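PDB 5K9Z: putative short-chain dehydrogenase/reductase from Burkholderia xenovorans, which probably catalyses NAD- or NADP-dependent oxidation of alcohols or reduction of the matching carbonyl compounds, like other short-chain dehydrogenases/reductases. Local coordinates for residues 11-16 / 231-236; 39-44 / 59-64; 92-97 / 141-146. All coordinates share one frame; numbering follows the deposited sequence.

Contact 1: 11-16 / 231-236; sequences ERLKDR and ALVYLA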
ATOM      1  N   GLU C  11     -14.567  -1.840  30.442  1.00 57.83           N
ATOM      2  CA  GLU C  11     -14.524  -3.305  30.508  1.00 51.44           C
ATOM      3  C   GLU C  11     -15.092  -3.881  29.207  1.00 43.12           C
ATOM      4  O   GLU C  11     -16.133  -4.536  29.203  1.00 43.70           O
ATOM      5  CB  GLU C  11     -15.286  -3.830  31.726  1.00 59.11           C
ATOM      6  CG  GLU C  11     -14.432  -4.059  32.965  1.00 61.53           C
ATOM      7  CD  GLU C  11     -15.232  -4.634  34.128  1.00 68.32           C
ATOM      8  OE1 GLU C  11     -16.446  -4.340  34.230  1.00 71.79           O
ATOM      9  OE2 GLU C  11     -14.645  -5.384  34.938  1.00 68.58           O
ATOM     10  N   ARG C  12     -14.387  -3.655  28.099  1.00 31.77           N
ATOM     11  CA  ARG C  12     -14.851  -4.106  26.791  1.00 30.92           C
ATOM     12  C   ARG C  12     -14.640  -5.594  26.551  1.00 28.77           C
ATOM     13  O   ARG C  12     -15.145  -6.119  25.554  1.00 32.82           O
ATOM     14  CB  ARG C  12     -14.158  -3.303  25.687  1.00 31.48           C
ATOM     15  CG  ARG C  12     -14.722  -1.892  25.520  1.00 37.64           C
ATOM     16  CD  ARG C  12     -13.928  -1.107  24.494  1.00 39.83           C
ATOM     17  NE  ARG C  12     -12.560  -0.895  24.952  1.00 40.01           N
ATOM     18  CZ  ARG C  12     -11.594  -0.362  24.208  1.00 41.56           C
ATOM     19  NH1 ARG C  12     -11.843   0.011  22.959  1.00 34.47           N
ATOM     20  NH2 ARG C  12     -10.374  -0.204  24.715  1.00 40.77           N
ATOM     21  N   LEU C  13     -13.890  -6.279  27.409  1.00 29.73           N
ATOM     22  CA  LEU C  13     -13.615  -7.702  27.245  1.00 31.23           C
ATOM     23  C   LEU C  13     -13.998  -8.472  28.502  1.00 28.33           C
ATOM     24  O   LEU C  13     -13.320  -9.425  28.898  1.00 27.58           O
ATOM     25  CB  LEU C  13     -12.147  -7.937  26.894  1.00 26.89           C
ATOM     26  CG  LEU C  13     -11.633  -7.168  25.676  1.00 29.01           C
ATOM     27  CD1 LEU C  13     -10.133  -7.366  25.555  1.00 26.89           C
ATOM     28  CD2 LEU C  13     -12.347  -7.608  24.405  1.00 24.69           C
ATOM     29  N   LYS C  14     -15.093  -8.058  29.142  1.00 29.28           N
ATOM     30  CA  LYS C  14     -15.509  -8.624  30.419  1.00 36.18           C
ATOM     31  C   LYS C  14     -15.740 -10.131  30.303  1.00 34.26           C
ATOM     32  O   LYS C  14     -16.590 -10.581  29.528  1.00 31.61           O
ATOM     33  CB  LYS C  14     -16.775  -7.909  30.902  1.00 35.56           C
ATOM     34  CG  LYS C  14     -17.270  -8.352  32.262  1.00 46.87           C
ATOM     35  CD  LYS C  14     -16.143  -8.333  33.292  1.00 53.39           C
ATOM     36  CE  LYS C  14     -16.630  -8.820  34.657  1.00 60.61           C
ATOM     37  NZ  LYS C  14     -15.489  -9.114  35.570  1.00 59.59           N
ATOM     38  N   ASP C  15     -14.978 -10.901  31.082  1.00 32.57           N
ATOM     39  CA  ASP C  15     -15.029 -12.364  31.152  1.00 34.39           C
ATOM     40  C   ASP C  15     -14.663 -13.045  29.840  1.00 29.63           C
ATOM     41  O   ASP C  15     -14.898 -14.252  29.693  1.00 35.73           O
ATOM     42  CB  ASP C  15     -16.399 -12.878  31.618  1.00 38.98           C
ATOM     43  CG  ASP C  15     -16.735 -12.444  33.024  1.00 46.13           C
ATOM     44  OD1 ASP C  15     -15.798 -12.183  33.810  1.00 49.60           O
ATOM     45  OD2 ASP C  15     -17.935 -12.383  33.348  1.00 54.41           O
ATOM     46  N   ARG C  16     -14.091 -12.318  28.889  1.00 25.83           N
ATOM     47  CA  ARG C  16     -13.534 -12.938  27.701  1.00 23.77           C
ATOM     48  C   ARG C  16     -12.202 -13.594  28.063  1.00 29.35           C
ATOM     49  O   ARG C  16     -11.531 -13.194  29.016  1.00 24.86           O
ATOM     50  CB  ARG C  16     -13.328 -11.900  26.592  1.00 22.37           C
ATOM     51  CG  ARG C  16     -14.567 -11.042  26.252  1.00 26.78           C
ATOM     52  CD  ARG C  16     -15.403 -11.592  25.100  1.00 37.28           C
ATOM     53  NE  ARG C  16     -16.640 -10.822  24.925  1.00 41.26           N
ATOM     54  CZ  ARG C  16     -16.854  -9.886  23.997  1.00 42.34           C
ATOM     55  NH1 ARG C  16     -18.022  -9.263  23.964  1.00 44.62           N
ATOM     56  NH2 ARG C  16     -15.931  -9.580  23.094  1.00 38.65           N
ATOM     57  N   ALA C 231      -5.054  -0.714  20.173  1.00 14.21           N
ATOM     58  CA  ALA C 231      -5.536  -1.074  18.842  1.00 13.96           C
ATOM     59  C   ALA C 231      -6.034  -2.511  18.819  1.00 18.66           C
ATOM     60  O   ALA C 231      -7.080  -2.810  18.227  1.00 15.29           O
ATOM     61  CB  ALA C 231      -4.430  -0.875  17.803  1.00 12.86           C
ATOM     62  N   LEU C 232      -5.295  -3.413  19.474  1.00 14.37           N
ATOM     63  CA  LEU C 232      -5.720  -4.800  19.559  1.00 17.94           C
ATOM     64  C   LEU C 232      -7.016  -4.928  20.344  1.00 16.36           C
ATOM     65  O   LEU C 232      -7.892  -5.718  19.983  1.00 16.67           O
ATOM     66  CB  LEU C 232      -4.615  -5.640  20.207  1.00 13.67           C
ATOM     67  CG  LEU C 232      -3.374  -5.818  19.345  1.00 18.74           C
ATOM     68  CD1 LEU C 232      -2.215  -6.258  20.207  1.00 18.80           C
ATOM     69  CD2 LEU C 232      -3.633  -6.855  18.240  1.00 17.69           C
ATOM     70  N   VAL C 233      -7.147  -4.186  21.446  1.00 18.43           N
ATOM     71  CA  VAL C 233      -8.391  -4.265  22.209  1.00 21.72           C
ATOM     72  C   VAL C 233      -9.550  -3.725  21.375  1.00 19.79           C
ATOM     73  O   VAL C 233     -10.632  -4.322  21.337  1.00 17.07           O
ATOM     74  CB  VAL C 233      -8.249  -3.544  23.565  1.00 22.87           C
ATOM     75  CG1 VAL C 233      -9.613  -3.346  24.220  1.00 18.61           C
ATOM     76  CG2 VAL C 233      -7.348  -4.371  24.499  1.00 19.25           C
ATOM     77  N   TYR C 234      -9.331  -2.618  20.653  1.00 18.45           N
ATOM     78  CA  TYR C 234     -10.359  -2.157  19.715  1.00 21.33           C
ATOM     79  C   TYR C 234     -10.778  -3.281  18.762  1.00 21.18           C
ATOM     80  O   TYR C 234     -11.973  -3.573  18.610  1.00 14.80           O
ATOM     81  CB  TYR C 234      -9.884  -0.945  18.916  1.00 13.50           C
ATOM     82  CG  TYR C 234     -10.817  -0.645  17.759  1.00 14.54           C
ATOM     83  CD1 TYR C 234     -12.102  -0.150  17.980  1.00 15.70           C
ATOM     84  CD2 TYR C 234     -10.429  -0.903  16.449  1.00 16.64           C
ATOM     85  CE1 TYR C 234     -12.972   0.102  16.916  1.00 16.55           C
ATOM     86  CE2 TYR C 234     -11.285  -0.668  15.386  1.00 16.01           C
ATOM     87  CZ  TYR C 234     -12.546  -0.159  15.621  1.00 16.85           C
ATOM     88  OH  TYR C 234     -13.383   0.067  14.551  1.00 17.94           O
ATOM     89  N   LEU C 235      -9.802  -3.940  18.130  1.00 17.86           N
ATOM     90  CA  LEU C 235     -10.143  -4.984  17.168  1.00 19.24           C
ATOM     91  C   LEU C 235     -10.842  -6.173  17.824  1.00 21.39           C
ATOM     92  O   LEU C 235     -11.662  -6.837  17.172  1.00 18.85           O
ATOM     93  CB  LEU C 235      -8.900  -5.450  16.408  1.00 19.53           C
ATOM     94  CG  LEU C 235      -8.310  -4.488  15.372  1.00 18.78           C
ATOM     95  CD1 LEU C 235      -7.032  -5.044  14.780  1.00 15.62           C
ATOM     96  CD2 LEU C 235      -9.312  -4.180  14.270  1.00 15.20           C
ATOM     97  N   ALA C 236     -10.543  -6.466  19.097  1.00 21.02           N
ATOM     98  CA  ALA C 236     -11.206  -7.584  19.770  1.00 21.42           C
ATOM     99  C   ALA C 236     -12.586  -7.218  20.308  1.00 24.14           C
ATOM    100  O   ALA C 236     -13.379  -8.118  20.619  1.00 20.16           O
ATOM    101  CB  ALA C 236     -10.354  -8.111  20.921  1.00 18.73           C
TER
HETATM  102  O   HOH W   1     -13.431 -10.402  22.030  0.51 11.92           O

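Contact 2: 39-44 / 59-64; sequences GAFVVL and LRDATF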
ATOM      1  N   GLY C  39     -11.119  -6.478  31.666  1.00 29.26           N
ATOM      2  CA  GLY C  39     -11.940  -7.520  32.253  1.00 31.07           C
ATOM      3  C   GLY C  39     -11.720  -8.924  31.729  1.00 27.06           C
ATOM      4  O   GLY C  39     -12.514  -9.820  32.053  1.00 28.05           O
ATOM      5  N   ALA C  40     -10.692  -9.147  30.923  1.00 24.46           N
ATOM      6  CA  ALA C  40     -10.464 -10.455  30.328  1.00 25.21           C
ATOM      7  C   ALA C  40      -9.643 -11.362  31.244  1.00 28.14           C
ATOM      8  O   ALA C  40      -8.822 -10.895  32.044  1.00 25.08           O
ATOM      9  CB  ALA C  40      -9.761 -10.299  28.981  1.00 20.93           C
ATOM     10  N   PHE C  41      -9.875 -12.676  31.110  1.00 23.21           N
ATOM     11  CA  PHE C  41      -8.969 -13.701  31.631  1.00 21.70           C
ATOM     12  C   PHE C  41      -7.845 -13.917  30.633  1.00 22.64           C
ATOM     13  O   PHE C  41      -8.102 -14.315  29.495  1.00 30.93           O
ATOM     14  CB  PHE C  41      -9.700 -15.027  31.854  1.00 23.47           C
ATOM     15  CG  PHE C  41     -10.797 -14.962  32.859  1.00 35.59           C
ATOM     16  CD1 PHE C  41     -10.517 -15.108  34.212  1.00 38.99           C
ATOM     17  CD2 PHE C  41     -12.109 -14.801  32.460  1.00 36.61           C
ATOM     18  CE1 PHE C  41     -11.522 -15.070  35.151  1.00 42.08           C
ATOM     19  CE2 PHE C  41     -13.123 -14.757  33.398  1.00 42.19           C
ATOM     20  CZ  PHE C  41     -12.831 -14.886  34.746  1.00 44.60           C
ATOM     21  N   VAL C  42      -6.602 -13.685  31.052  1.00 18.68           N
ATOM     22  CA  VAL C  42      -5.471 -13.666  30.132  1.00 18.21           C
ATOM     23  C   VAL C  42      -4.550 -14.840  30.432  1.00 22.79           C
ATOM     24  O   VAL C  42      -4.141 -15.050  31.581  1.00 24.18           O
ATOM     25  CB  VAL C  42      -4.701 -12.338  30.204  1.00 20.75           C
ATOM     26  CG1 VAL C  42      -3.536 -12.355  29.218  1.00 18.41           C
ATOM     27  CG2 VAL C  42      -5.650 -11.138  29.936  1.00 18.55           C
ATOM     28  N   VAL C  43      -4.219 -15.594  29.396  1.00 20.91           N
ATOM     29  CA  VAL C  43      -3.152 -16.580  29.451  1.00 21.02           C
ATOM     30  C   VAL C  43      -1.956 -15.942  28.764  1.00 25.83           C
ATOM     31  O   VAL C  43      -2.038 -15.563  27.588  1.00 20.07           O
ATOM     32  CB  VAL C  43      -3.552 -17.898  28.774  1.00 22.05           C
ATOM     33  CG1 VAL C  43      -2.353 -18.852  28.728  1.00 19.81           C
ATOM     34  CG2 VAL C  43      -4.723 -18.561  29.516  1.00 22.55           C
ATOM     35  N   LEU C  44      -0.867 -15.782  29.513  1.00 21.13           N
ATOM     36  CA  LEU C  44       0.356 -15.168  29.012  1.00 16.56           C
ATOM     37  C   LEU C  44       1.298 -16.240  28.485  1.00 21.49           C
ATOM     38  O   LEU C  44       1.759 -17.097  29.248  1.00 22.67           O
ATOM     39  CB  LEU C  44       1.037 -14.377  30.126  1.00 18.93           C
ATOM     40  CG  LEU C  44       0.419 -13.033  30.503  1.00 36.58           C
ATOM     41  CD1 LEU C  44      -0.806 -13.210  31.358  1.00 39.70           C
ATOM     42  CD2 LEU C  44       1.473 -12.266  31.245  1.00 43.02           C
ATOM     43  N   LEU C  59      -1.165  -9.434  37.356  1.00 30.85           N
ATOM     44  CA  LEU C  59      -2.493  -9.255  36.785  1.00 32.91           C
ATOM     45  C   LEU C  59      -3.508 -10.166  37.458  1.00 38.23           C
ATOM     46  O   LEU C  59      -3.232 -11.338  37.724  1.00 43.32           O
ATOM     47  CB  LEU C  59      -2.463  -9.523  35.277  1.00 30.45           C
ATOM     48  CG  LEU C  59      -1.466  -8.658  34.513  1.00 28.28           C
ATOM     49  CD1 LEU C  59      -1.489  -8.992  33.025  1.00 19.95           C
ATOM     50  CD2 LEU C  59      -1.787  -7.172  34.750  1.00 27.85           C
ATOM     51  N   ARG C  60      -4.694  -9.624  37.719  1.00 42.28           N
ATOM     52  CA  ARG C  60      -5.759 -10.432  38.297  1.00 46.53           C
ATOM     53  C   ARG C  60      -6.229 -11.467  37.284  1.00 43.90           C
ATOM     54  O   ARG C  60      -6.513 -11.135  36.129  1.00 44.34           O
ATOM     55  CB  ARG C  60      -6.928  -9.546  38.729  1.00 47.28           C
ATOM     56  N   ASP C  61      -6.296 -12.726  37.721  1.00 38.77           N
ATOM     57  CA  ASP C  61      -6.831 -13.839  36.940  1.00 44.37           C
ATOM     58  C   ASP C  61      -5.981 -14.186  35.722  1.00 41.00           C
ATOM     59  O   ASP C  61      -6.470 -14.838  34.795  1.00 47.34           O
ATOM     60  CB  ASP C  61      -8.277 -13.575  36.494  1.00 48.07           C
ATOM     61  CG  ASP C  61      -9.237 -13.467  37.656  1.00 52.86           C
ATOM     62  OD1 ASP C  61      -9.191 -14.334  38.560  1.00 56.95           O
ATOM     63  OD2 ASP C  61     -10.038 -12.509  37.667  1.00 51.66           O
ATOM     64  N   ALA C  62      -4.713 -13.799  35.701  1.00 34.57           N
ATOM     65  CA  ALA C  62      -3.811 -14.168  34.622  1.00 26.34           C
ATOM     66  C   ALA C  62      -2.965 -15.373  35.029  1.00 30.42           C
ATOM     67  O   ALA C  62      -2.686 -15.592  36.213  1.00 31.84           O
ATOM     68  CB  ALA C  62      -2.901 -12.996  34.250  1.00 21.69           C
ATOM     69  N   THR C  63      -2.584 -16.174  34.036  1.00 22.02           N
ATOM     70  CA  THR C  63      -1.679 -17.297  34.255  1.00 25.86           C
ATOM     71  C   THR C  63      -0.649 -17.302  33.134  1.00 25.59           C
ATOM     72  O   THR C  63      -0.883 -16.761  32.051  1.00 26.31           O
ATOM     73  CB  THR C  63      -2.415 -18.657  34.305  1.00 26.36           C
ATOM     74  OG1 THR C  63      -3.066 -18.897  33.061  1.00 29.97           O
ATOM     75  CG2 THR C  63      -3.461 -18.682  35.400  1.00 28.80           C
ATOM     76  N   PHE C  64       0.500 -17.914  33.405  1.00 21.60           N
ATOM     77  CA  PHE C  64       1.594 -18.010  32.450  1.00 21.71           C
ATOM     78  C   PHE C  64       1.642 -19.413  31.864  1.00 20.71           C
ATOM     79  O   PHE C  64       1.396 -20.391  32.569  1.00 21.28           O
ATOM     80  CB  PHE C  64       2.930 -17.684  33.119  1.00 28.44           C
ATOM     81  CG  PHE C  64       4.120 -17.989  32.266  1.00 27.93           C
ATOM     82  CD1 PHE C  64       4.446 -17.171  31.200  1.00 27.95           C
ATOM     83  CD2 PHE C  64       4.914 -19.101  32.529  1.00 28.24           C
ATOM     84  CE1 PHE C  64       5.545 -17.448  30.406  1.00 30.01           C
ATOM     85  CE2 PHE C  64       6.012 -19.384  31.744  1.00 30.40           C
ATOM     86  CZ  PHE C  64       6.328 -18.557  30.675  1.00 26.68           C
TER
HETATM   87  O   HOH W   2      -6.631 -11.675  33.396  1.00 29.61           O
HETATM   88  O   HOH W   3      -5.730 -17.321  33.038  1.00 26.02           O

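Contact 3: 92-97 / 141-146; sequences MVNNAG and GCILSV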
ATOM      1  N   MET C  92      -7.218 -14.524  20.337  1.00 15.53           N
ATOM      2  CA  MET C  92      -5.848 -15.004  20.198  1.00 15.22           C
ATOM      3  C   MET C  92      -4.985 -13.865  19.673  1.00 18.29           C
ATOM      4  O   MET C  92      -5.345 -13.234  18.676  1.00 19.63           O
ATOM      5  CB  MET C  92      -5.784 -16.183  19.236  1.00 17.86           C
ATOM      6  CG  MET C  92      -4.369 -16.658  18.943  1.00 16.60           C
ATOM      7  SD  MET C  92      -3.702 -17.592  20.320  1.00 23.08           S
ATOM      8  CE  MET C  92      -2.151 -18.193  19.643  1.00 23.26           C
ATOM      9  N   VAL C  93      -3.843 -13.611  20.308  1.00 16.98           N
ATOM     10  CA  VAL C  93      -2.929 -12.562  19.852  1.00 14.58           C
ATOM     11  C   VAL C  93      -1.594 -13.206  19.491  1.00 14.35           C
ATOM     12  O   VAL C  93      -0.842 -13.641  20.370  1.00 15.17           O
ATOM     13  CB  VAL C  93      -2.752 -11.455  20.898  1.00 19.02           C
ATOM     14  CG1 VAL C  93      -1.805 -10.374  20.367  1.00 15.56           C
ATOM     15  CG2 VAL C  93      -4.094 -10.817  21.224  1.00 17.75           C
ATOM     16  N   ASN C  94      -1.294 -13.266  18.196  1.00 14.06           N
ATOM     17  CA  ASN C  94      -0.019 -13.787  17.707  1.00 13.89           C
ATOM     18  C   ASN C  94       0.974 -12.642  17.703  1.00 22.32           C
ATOM     19  O   ASN C  94       0.959 -11.804  16.801  1.00 14.29           O
ATOM     20  CB  ASN C  94      -0.160 -14.366  16.309  1.00 15.39           C
ATOM     21  CG  ASN C  94      -1.148 -15.494  16.256  1.00 20.39           C
ATOM     22  OD1 ASN C  94      -1.018 -16.469  16.992  1.00 17.08           O
ATOM     23  ND2 ASN C  94      -2.166 -15.356  15.411  1.00 19.83           N
ATOM     24  N   ASN C  95       1.830 -12.600  18.718  1.00 16.17           N
ATOM     25  CA  ASN C  95       2.766 -11.504  18.908  1.00 14.02           C
ATOM     26  C   ASN C  95       4.147 -12.056  19.241  1.00 19.24           C
ATOM     27  O   ASN C  95       4.277 -13.018  20.008  1.00 22.31           O
ATOM     28  CB  ASN C  95       2.268 -10.567  20.015  1.00 16.47           C
ATOM     29  CG  ASN C  95       3.346  -9.612  20.501  1.00 24.35           C
ATOM     30  OD1 ASN C  95       3.952  -9.827  21.556  1.00 29.54           O
ATOM     31  ND2 ASN C  95       3.602  -8.572  19.732  1.00 14.40           N
ATOM     32  N   ALA C  96       5.178 -11.450  18.659  1.00 18.93           N
ATOM     33  CA  ALA C  96       6.556 -11.806  18.984  1.00 23.93           C
ATOM     34  C   ALA C  96       7.410 -10.552  18.944  1.00 24.15           C
ATOM     35  O   ALA C  96       7.351  -9.790  17.975  1.00 24.59           O
ATOM     36  CB  ALA C  96       7.116 -12.858  18.018  1.00 25.44           C
ATOM     37  N   GLY C  97       8.155 -10.318  20.023  1.00 22.89           N
ATOM     38  CA  GLY C  97       9.157  -9.268  20.065  1.00 20.96           C
ATOM     39  C   GLY C  97      10.454  -9.815  19.521  1.00 26.45           C
ATOM     40  O   GLY C  97      11.333 -10.223  20.287  1.00 33.98           O
ATOM     41  N   GLY C 141     -15.157 -15.636  17.933  1.00 20.46           N
ATOM     42  CA  GLY C 141     -13.770 -15.491  18.326  1.00 24.36           C
ATOM     43  C   GLY C 141     -13.054 -14.522  17.415  1.00 23.01           C
ATOM     44  O   GLY C 141     -13.480 -14.229  16.298  1.00 16.85           O
ATOM     45  N   CYS C 142     -11.896 -14.060  17.886  1.00 16.64           N
ATOM     46  CA  CYS C 142     -11.141 -13.019  17.216  1.00 18.33           C
ATOM     47  C   CYS C 142      -9.673 -13.420  17.246  1.00 20.07           C
ATOM     48  O   CYS C 142      -9.110 -13.602  18.328  1.00 19.77           O
ATOM     49  CB  CYS C 142     -11.357 -11.675  17.927  1.00 28.57           C
ATOM     50  SG  CYS C 142     -10.578 -10.320  17.119  1.00 40.17           S
ATOM     51  N   ILE C 143      -9.056 -13.567  16.076  1.00 15.97           N
ATOM     52  CA  ILE C 143      -7.644 -13.928  15.976  1.00 16.35           C
ATOM     53  C   ILE C 143      -6.873 -12.718  15.462  1.00 21.03           C
ATOM     54  O   ILE C 143      -7.153 -12.201  14.371  1.00 20.23           O
ATOM     55  CB  ILE C 143      -7.442 -15.148  15.066  1.00 17.74           C
ATOM     56  CG1 ILE C 143      -8.256 -16.336  15.608  1.00 19.61           C
ATOM     57  CG2 ILE C 143      -5.985 -15.507  15.004  1.00 20.70           C
ATOM     58  CD1 ILE C 143      -8.271 -17.558  14.690  1.00 15.27           C
ATOM     59  N   LEU C 144      -5.902 -12.267  16.243  1.00 15.89           N
ATOM     60  CA  LEU C 144      -5.193 -11.025  15.954  1.00 17.22           C
ATOM     61  C   LEU C 144      -3.700 -11.294  15.881  1.00 19.25           C
ATOM     62  O   LEU C 144      -3.152 -12.011  16.718  1.00 23.43           O
ATOM     63  CB  LEU C 144      -5.490  -9.963  17.026  1.00 17.28           C
ATOM     64  CG  LEU C 144      -6.959  -9.585  17.213  1.00 20.74           C
ATOM     65  CD1 LEU C 144      -7.171  -8.693  18.432  1.00 19.89           C
ATOM     66  CD2 LEU C 144      -7.464  -8.899  15.954  1.00 19.67           C
ATOM     67  N   SER C 145      -3.038 -10.720  14.878  1.00 13.76           N
ATOM     68  CA  SER C 145      -1.604 -10.893  14.708  1.00 13.55           C
ATOM     69  C   SER C 145      -0.928  -9.527  14.702  1.00 17.88           C
ATOM     70  O   SER C 145      -1.400  -8.591  14.052  1.00 18.76           O
ATOM     71  CB  SER C 145      -1.282 -11.644  13.413  1.00 15.98           C
ATOM     72  OG  SER C 145      -1.889 -12.932  13.399  1.00 17.74           O
ATOM     73  N   VAL C 146       0.189  -9.415  15.411  1.00 16.95           N
ATOM     74  CA  VAL C 146       0.949  -8.165  15.435  1.00 13.72           C
ATOM     75  C   VAL C 146       1.933  -8.258  14.277  1.00 16.32           C
ATOM     76  O   VAL C 146       2.960  -8.950  14.362  1.00 14.33           O
ATOM     77  CB  VAL C 146       1.649  -7.950  16.776  1.00 13.96           C
ATOM     78  CG1 VAL C 146       2.491  -6.631  16.764  1.00 15.90           C
ATOM     79  CG2 VAL C 146       0.608  -7.945  17.902  1.00 14.72           C
TER
HETATM   80  O   HOH W   4       4.813  -9.866  16.201  1.00 19.80           O

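Contact 1: 11-16 / 231-236
Arg-12 spreads its guanidinium across a methyl of Val-233: CG1 stands 3.2 Å above the guanidinium plane, displaced toward the rim, and comes nearest to Arg-12 at NH2, 3.3 Å from Val-233 CG1. The arginine chain bends at chi3 (-65°), which turns NE out of the line of the extended part before it. On the valine, CG1 is anti to the backbone N (chi1 167°) and its other methyl, CG2, is left to Leu-13. Leu-13 divides its two branches accordingly: Leu-13 CD2 packs on Ala-236 CB at 4.0 Å, while Leu-13 CD1 reaches Val-233 CG2 at 4.2 Å. Met-35 of helix 26-37 touches both Leu-13 and Val-233. At Ala-236, the last residue of helix 225-236, the Arg-16 guanidinium is turned so that Ala-236 O lies in its plane, at the edge. Arg-16 NH2 is 3.8 Å from Ala-236 O, and a water bridges the two, accepting from Arg-16 NH2 at 2.8 Å and donating to Ala-236 O at 2.7 Å. The arginine charges are paired elsewhere, Arg-12 with Glu-38 and Arg-16 with Asp-238. The loop leading into strand 17-21 thus packs on the C-terminal turn of helix 225-236 through methyl contacts and one water-mediated link; any favourable effect of Arg-16 on that helix end would probably be tempered by Asp-238.

Contact 2: 39-44 / 59-64
Val-42 O and Thr-63 N form the first direct bond between the segments, 3.1 Å long; the second, Leu-44 N to Thr-63 O, is shorter at 2.7 Å and nearly straight (175°). One residue, Thr-63, therefore uses both its N-H and its carbonyl on the neighbouring strand, as in a parallel pair. Val-42 O has more than this partner: a water donates to it and also to Asp-61 O. The same water meets Thr-63 OG1, which chi1 of 61° puts between the backbone N and the carbonyl carbon. Ala-62 CA adds a CA-H...O contact to Val-42 O at 3.2 Å. A second water donates to Ala-40 O at 2.7 Å and to Arg-60 O at 2.8 Å, and accepts a weak bond from Val-42 N, linking the two segments ahead of the first direct bond. Among the side chains, Phe-41 CD1 lies 3.5 Å from Asp-61 CB, ring and carboxylate planes 49° apart, and Leu-44 CD1 meets Ala-62 CB at 3.6 Å. Strands 41-46 and 63-66, the latter outermost in the sheet within this chain, are the parallel strands of a beta-alpha-beta unit connected through helix 49-58. Leu-44 packs on that helix through Leu-55 and, with Val-42, on helix 26-37, whereas Val-43 and Thr-63 face helix 72-86.

Contact 3: 92-97 / 141-146
Asn-94 and Ser-145 have nearly equal first torsions (chi1 -60° and -59°), each setting its outer atom, CG or OG, anti to the carbonyl carbon and beside the backbone N. On paired parallel strands this brings the amide to the hydroxyl: Asn-94 ND2 donates to Ser-145 OG over 3.2 Å, almost straight at 166°, with the oxygen close to the amide plane. The methyl CG2 of Ile-143 lies 3.8 Å from Asn-94 ND2, on the same side of the sheet. Between the backbones the register is held by four bonds, from Met-92 N to Cys-142 O, Leu-144 N to Met-92 O, Asn-94 N to Leu-144 O (2.7 Å) and Val-146 N to Asn-94 O (2.9 Å). Valines meet on the other side, Val-93 CG1 at 4.2 Å from Val-146 CG2, under Leu-232 of helix 225-236; Asn-94 and Ser-145 instead face helix 110-138. Past the strand end a water accepts from Ala-96 N at 2.9 Å and lies 2.8 Å from Val-146 O, a carbonyl that also receives Lys-165 NZ. Residues 94-97 read Asn-Asn-Ala-Gly, the NNAG motif of classical short-chain dehydrogenases, beginning on the last residue of strand 91-94 in the Rossmann-type parallel sheet and running into the loop beyond it.

Contact 3 is fully buried, its centre about 6 Å from that of the chain, whereas contacts 1 and 2, with centres about 15 and 18 Å from it, are only partly buried. Within one parallel sheet contact 2 pairs the outermost strand 63-66 with 41-46, contact 3 the central strands 91-94 and 141-146; contact 1 instead sets a helix against the loop that leads into strand 17-21. Water lies between the segments in every contact, but contact 2 has two direct backbone bonds against four in contact 3, and contact 1 has none. Contact 1 touches both others, which do not touch each other: Arg-16 O probably accepts from Phe-41 N (2.7 Å), and Leu-232 and Leu-235 pack on Leu-144.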